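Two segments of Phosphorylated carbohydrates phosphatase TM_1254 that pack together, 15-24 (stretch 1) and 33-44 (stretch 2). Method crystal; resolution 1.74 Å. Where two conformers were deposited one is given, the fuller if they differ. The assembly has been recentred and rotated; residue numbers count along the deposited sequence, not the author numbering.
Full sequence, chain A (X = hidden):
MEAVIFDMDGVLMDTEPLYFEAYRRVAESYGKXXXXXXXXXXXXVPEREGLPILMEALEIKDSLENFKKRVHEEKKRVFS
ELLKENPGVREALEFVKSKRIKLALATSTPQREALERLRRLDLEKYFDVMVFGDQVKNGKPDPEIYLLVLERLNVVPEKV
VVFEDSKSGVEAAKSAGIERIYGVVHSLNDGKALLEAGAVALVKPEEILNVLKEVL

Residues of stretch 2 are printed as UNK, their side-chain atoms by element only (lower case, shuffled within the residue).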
# COMPACT_ATOMS: atom_id res chain seq x y z
N THR A 15 3.29 -5.62 1.81
CA THR A 15 4.69 -5.64 2.27
C THR A 15 4.79 -5.78 3.78
O THR A 15 5.82 -6.30 4.28
CB THR A 15 5.47 -4.39 1.86
OG1 THR A 15 4.84 -3.21 2.42
CG2 THR A 15 5.58 -4.30 0.32
N GLU A 16 3.76 -5.29 4.48
CA GLU A 16 3.81 -5.24 5.96
C GLU A 16 4.21 -6.58 6.56
O GLU A 16 5.06 -6.61 7.44
CB GLU A 16 2.51 -4.70 6.58
CG GLU A 16 2.60 -4.40 8.12
CD GLU A 16 2.24 -5.59 9.02
OE1 GLU A 16 1.69 -6.60 8.52
OE2 GLU A 16 2.51 -5.50 10.24
N PRO A 17 3.62 -7.70 6.08
CA PRO A 17 3.99 -9.00 6.68
C PRO A 17 5.45 -9.42 6.46
O PRO A 17 5.92 -10.32 7.15
CB PRO A 17 3.08 -9.99 5.95
CG PRO A 17 1.96 -9.19 5.45
CD PRO A 17 2.56 -7.88 5.07
N LEU A 18 6.13 -8.80 5.51
CA LEU A 18 7.54 -9.15 5.25
C LEU A 18 8.53 -8.32 6.03
O LEU A 18 9.74 -8.55 5.90
CB LEU A 18 7.87 -9.02 3.77
CG LEU A 18 7.01 -9.85 2.80
CD1 LEU A 18 7.35 -9.53 1.36
CD2 LEU A 18 7.19 -11.31 3.08
N TYR A 19 8.05 -7.34 6.79
CA TYR A 19 8.96 -6.49 7.55
C TYR A 19 9.73 -7.27 8.60
O TYR A 19 10.90 -6.98 8.84
CB TYR A 19 8.21 -5.32 8.17
CG TYR A 19 8.21 -4.14 7.24
CD1 TYR A 19 7.57 -4.21 6.00
CD2 TYR A 19 8.86 -2.96 7.58
CE1 TYR A 19 7.57 -3.13 5.12
CE2 TYR A 19 8.89 -1.88 6.71
CZ TYR A 19 8.22 -1.97 5.48
OH TYR A 19 8.24 -0.90 4.63
N PHE A 20 9.07 -8.25 9.23
CA PHE A 20 9.75 -9.04 10.25
C PHE A 20 10.99 -9.71 9.66
O PHE A 20 12.10 -9.53 10.18
CB PHE A 20 8.84 -10.06 10.95
CG PHE A 20 9.58 -10.93 11.92
CD1 PHE A 20 9.97 -10.43 13.16
CD2 PHE A 20 9.95 -12.23 11.57
CE1 PHE A 20 10.71 -11.22 14.06
CE2 PHE A 20 10.68 -13.02 12.45
CZ PHE A 20 11.06 -12.51 13.69
N GLU A 21 10.82 -10.45 8.56
CA GLU A 21 11.96 -11.10 7.92
C GLU A 21 13.08 -10.13 7.50
O GLU A 21 14.28 -10.42 7.70
CB GLU A 21 11.50 -12.00 6.76
CG GLU A 21 12.63 -12.73 6.07
CD GLU A 21 13.47 -13.58 7.03
OE1 GLU A 21 12.96 -13.97 8.12
OE2 GLU A 21 14.63 -13.88 6.67
N ALA A 22 12.71 -8.97 6.95
CA ALA A 22 13.70 -7.96 6.56
C ALA A 22 14.51 -7.49 7.79
O ALA A 22 15.75 -7.45 7.74
CB ALA A 22 13.00 -6.75 5.91
N TYR A 23 13.81 -7.17 8.87
CA TYR A 23 14.49 -6.66 10.07
C TYR A 23 15.25 -7.79 10.80
O TYR A 23 16.32 -7.56 11.37
CB TYR A 23 13.52 -5.98 11.02
CG TYR A 23 12.94 -4.66 10.52
CD1 TYR A 23 13.35 -4.09 9.31
CD2 TYR A 23 12.03 -3.97 11.30
CE1 TYR A 23 12.81 -2.86 8.86
CE2 TYR A 23 11.51 -2.75 10.88
CZ TYR A 23 11.90 -2.21 9.67
OH TYR A 23 11.33 -1.01 9.31
N ARG A 24 14.70 -9.00 10.74
CA ARG A 24 15.39 -10.19 11.28
C ARG A 24 16.72 -10.42 10.56
O ARG A 24 17.74 -10.70 11.21
CB ARG A 24 14.47 -11.42 11.21
CG ARG A 24 14.95 -12.63 12.06
CD ARG A 24 14.38 -13.97 11.57
NE ARG A 24 14.84 -14.26 10.22
CZ ARG A 24 16.03 -14.77 9.93
NH1 ARG A 24 16.89 -15.11 10.91
NH2 ARG A 24 16.36 -14.98 8.66
N UNK A 33 20.08 -11.51 17.53
CA UNK A 33 18.79 -12.14 17.45
C UNK A 33 17.69 -11.07 17.34
O UNK A 33 17.94 -9.86 17.56
c UNK A 33 20.57 -11.42 18.93
c UNK A 33 18.69 -12.88 18.80
c UNK A 33 19.45 -11.96 19.77
N UNK A 34 16.48 -11.50 17.01
CA UNK A 34 15.37 -10.59 16.87
C UNK A 34 14.07 -11.35 17.11
O UNK A 34 13.90 -12.46 16.60
c UNK A 34 12.70 -6.70 14.74
c UNK A 34 13.56 -8.87 14.11
c UNK A 34 14.43 -8.86 15.21
o UNK A 34 11.89 -5.62 14.54
c UNK A 34 15.37 -10.02 15.45
c UNK A 34 12.68 -7.79 13.87
c UNK A 34 13.55 -6.68 15.83
c UNK A 34 14.42 -7.76 16.06
N UNK A 35 13.17 -10.77 17.91
CA UNK A 35 11.91 -11.45 18.27
C UNK A 35 10.69 -10.78 17.64
O UNK A 35 10.70 -9.59 17.34
c UNK A 35 11.71 -11.50 19.80
c UNK A 35 12.90 -12.14 20.50
o UNK A 35 11.48 -10.17 20.30
N UNK A 36 9.62 -11.57 17.43
CA UNK A 36 8.34 -10.99 16.96
C UNK A 36 7.72 -10.05 17.99
O UNK A 36 7.12 -9.06 17.63
c UNK A 36 7.88 -12.87 15.34
o UNK A 36 7.24 -13.46 13.13
c UNK A 36 7.35 -12.08 16.52
o UNK A 36 5.63 -13.13 14.58
c UNK A 36 6.84 -13.17 14.28
N UNK A 37 7.89 -10.35 19.27
CA UNK A 37 7.44 -9.47 20.34
C UNK A 37 8.03 -8.07 20.25
O UNK A 37 7.30 -7.09 20.34
c UNK A 37 6.67 -11.14 22.11
o UNK A 37 6.75 -11.63 23.25
c UNK A 37 7.71 -10.08 21.72
o UNK A 37 5.78 -11.47 21.30
N UNK A 38 9.35 -7.96 20.01
CA UNK A 38 9.94 -6.63 19.81
C UNK A 38 9.43 -6.03 18.51
O UNK A 38 9.12 -4.85 18.43
c UNK A 38 12.23 -5.36 19.43
c UNK A 38 13.74 -5.57 19.49
c UNK A 38 11.86 -4.22 20.36
c UNK A 38 11.49 -6.67 19.77
N UNK A 39 9.36 -6.87 17.48
CA UNK A 39 9.07 -6.40 16.16
C UNK A 39 7.67 -5.79 16.09
O UNK A 39 7.51 -4.73 15.49
c UNK A 39 8.83 -7.07 13.77
c UNK A 39 9.12 -6.00 11.86
n UNK A 39 7.95 -6.61 11.81
c UNK A 39 9.15 -7.52 15.15
c UNK A 39 7.74 -7.28 12.99
n UNK A 39 9.68 -6.26 13.04
N UNK A 40 6.70 -6.46 16.71
CA UNK A 40 5.30 -6.01 16.82
C UNK A 40 5.23 -4.59 17.41
O UNK A 40 4.40 -3.76 17.02
n UNK A 40 3.91 -10.33 18.82
n UNK A 40 3.34 -11.08 16.73
c UNK A 40 3.25 -10.15 17.68
c UNK A 40 2.35 -7.95 18.45
n UNK A 40 2.51 -9.06 17.48
c UNK A 40 4.55 -6.97 17.72
c UNK A 40 3.07 -6.66 18.00
N UNK A 41 6.12 -4.33 18.37
CA UNK A 41 6.15 -3.01 18.98
C UNK A 41 6.86 -1.99 18.11
O UNK A 41 6.39 -0.85 17.96
c UNK A 41 5.95 -4.01 21.30
n UNK A 41 1.91 -4.93 23.55
n UNK A 41 3.73 -4.43 22.26
c UNK A 41 4.45 -3.68 21.25
n UNK A 41 1.80 -3.18 22.06
c UNK A 41 6.74 -3.09 20.39
c UNK A 41 2.48 -4.18 22.62
N UNK A 42 7.97 -2.40 17.51
CA UNK A 42 8.73 -1.55 16.57
C UNK A 42 7.85 -1.07 15.40
O UNK A 42 8.06 0.05 14.87
c UNK A 42 11.57 -1.22 17.73
c UNK A 42 10.58 -1.54 14.83
c UNK A 42 11.07 -2.50 17.09
c UNK A 42 9.98 -2.29 16.01
N UNK A 43 6.89 -1.92 15.03
CA UNK A 43 6.03 -1.59 13.89
C UNK A 43 4.92 -0.58 14.23
O UNK A 43 4.32 -0.00 13.31
se UNK A 43 7.50 -2.88 10.97
c UNK A 43 5.47 -2.86 13.22
c UNK A 43 6.52 -3.70 12.48
c UNK A 43 5.98 -2.76 9.72
N UNK A 44 4.69 -0.33 15.51
CA UNK A 44 3.70 0.67 15.92
C UNK A 44 4.13 2.13 15.72
O UNK A 44 3.42 3.04 16.14

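Position 33 has three side-chain carbons closing a ring onto the backbone N, and its CA-to-CB bond points away from stretch 1; it is Pro 33. Position 34 carries one carbon, then a six-carbon ring bearing a single oxygen, and the ring lies against Phe 20, Tyr 23 and Arg 24. This is Tyr 34, whose CE2 comes 3.5 Å from Tyr 23 CB and whose CD2 is 3.7 Å from Phe 20 CE1. Its ring is near parallel to that of Phe 20 (14°) but slid aside, so the two barely overlap.

At position 35 the CB holds one oxygen and one carbon, as in threonine. Thr 35 caps the helix that follows: the N of position 38 donates to Thr 35 OG1 at 3.1 Å. Position 36 has three carbons in line, the third with two oxygens, over a face of the Phe 20 ring. In Glu 36, CG sits 3.7 Å from the centroid of the Phe 20 ring, a CH-pi contact.

Position 37 has two carbons with two oxygens on the second; its CA-to-CB bond points away from stretch 1, and it makes no contact there: Asp 37. Position 38 has four carbons forked at the second and touches nothing on stretch 1: Leu 38.

Position 39 shows one carbon and a five-membered ring of three carbons and two nitrogens, wedged against Tyr 19, Phe 20 and Tyr 23. In this residue, His 39, the ring face receives Phe 20 CA, 3.6 Å from the ring centroid, and the edge of the Phe 20 ring. His 39 ND1 and Tyr 34 OH share a 2.7 Å hydrogen bond, which ties together two of the rings that meet stretch 1.

Positions 40 and 41 each have three carbons, a nitrogen and a carbon with two more nitrogens, and neither contacts stretch 1. They are Arg 40, which forms a salt bridge through NH1 to Asp 37 OD1 (3.3 Å), and Arg 41. Position 42 has four carbons forked at the first, one arm two carbons long, and they touch Tyr 23. This is Ile 42, with CG2 4.2 Å from Tyr 23 CE2. Position 43, an unbranched chain of two carbons, selenium and a carbon, touches Glu 16, Tyr 19 and Tyr 23. It is Met 43 as selenomethionine; its CE lies 3.6 Å from Tyr 19 CD2 and its SE 4.0 Å from Tyr 23 CE2. Position 44 lacks side-chain atoms and is Gly 44.

No hydrogen bond crosses between the stretches. The helices cross at 112°, and 527 Å² is buried mainly through aromatic packing, with Phe 20 bordered by Tyr 34, Glu 36 and His 39, while Met 43 extends the contact along Tyr 19 and Tyr 23.

Stretch 2 33-44: PYTEDLHRRIMG
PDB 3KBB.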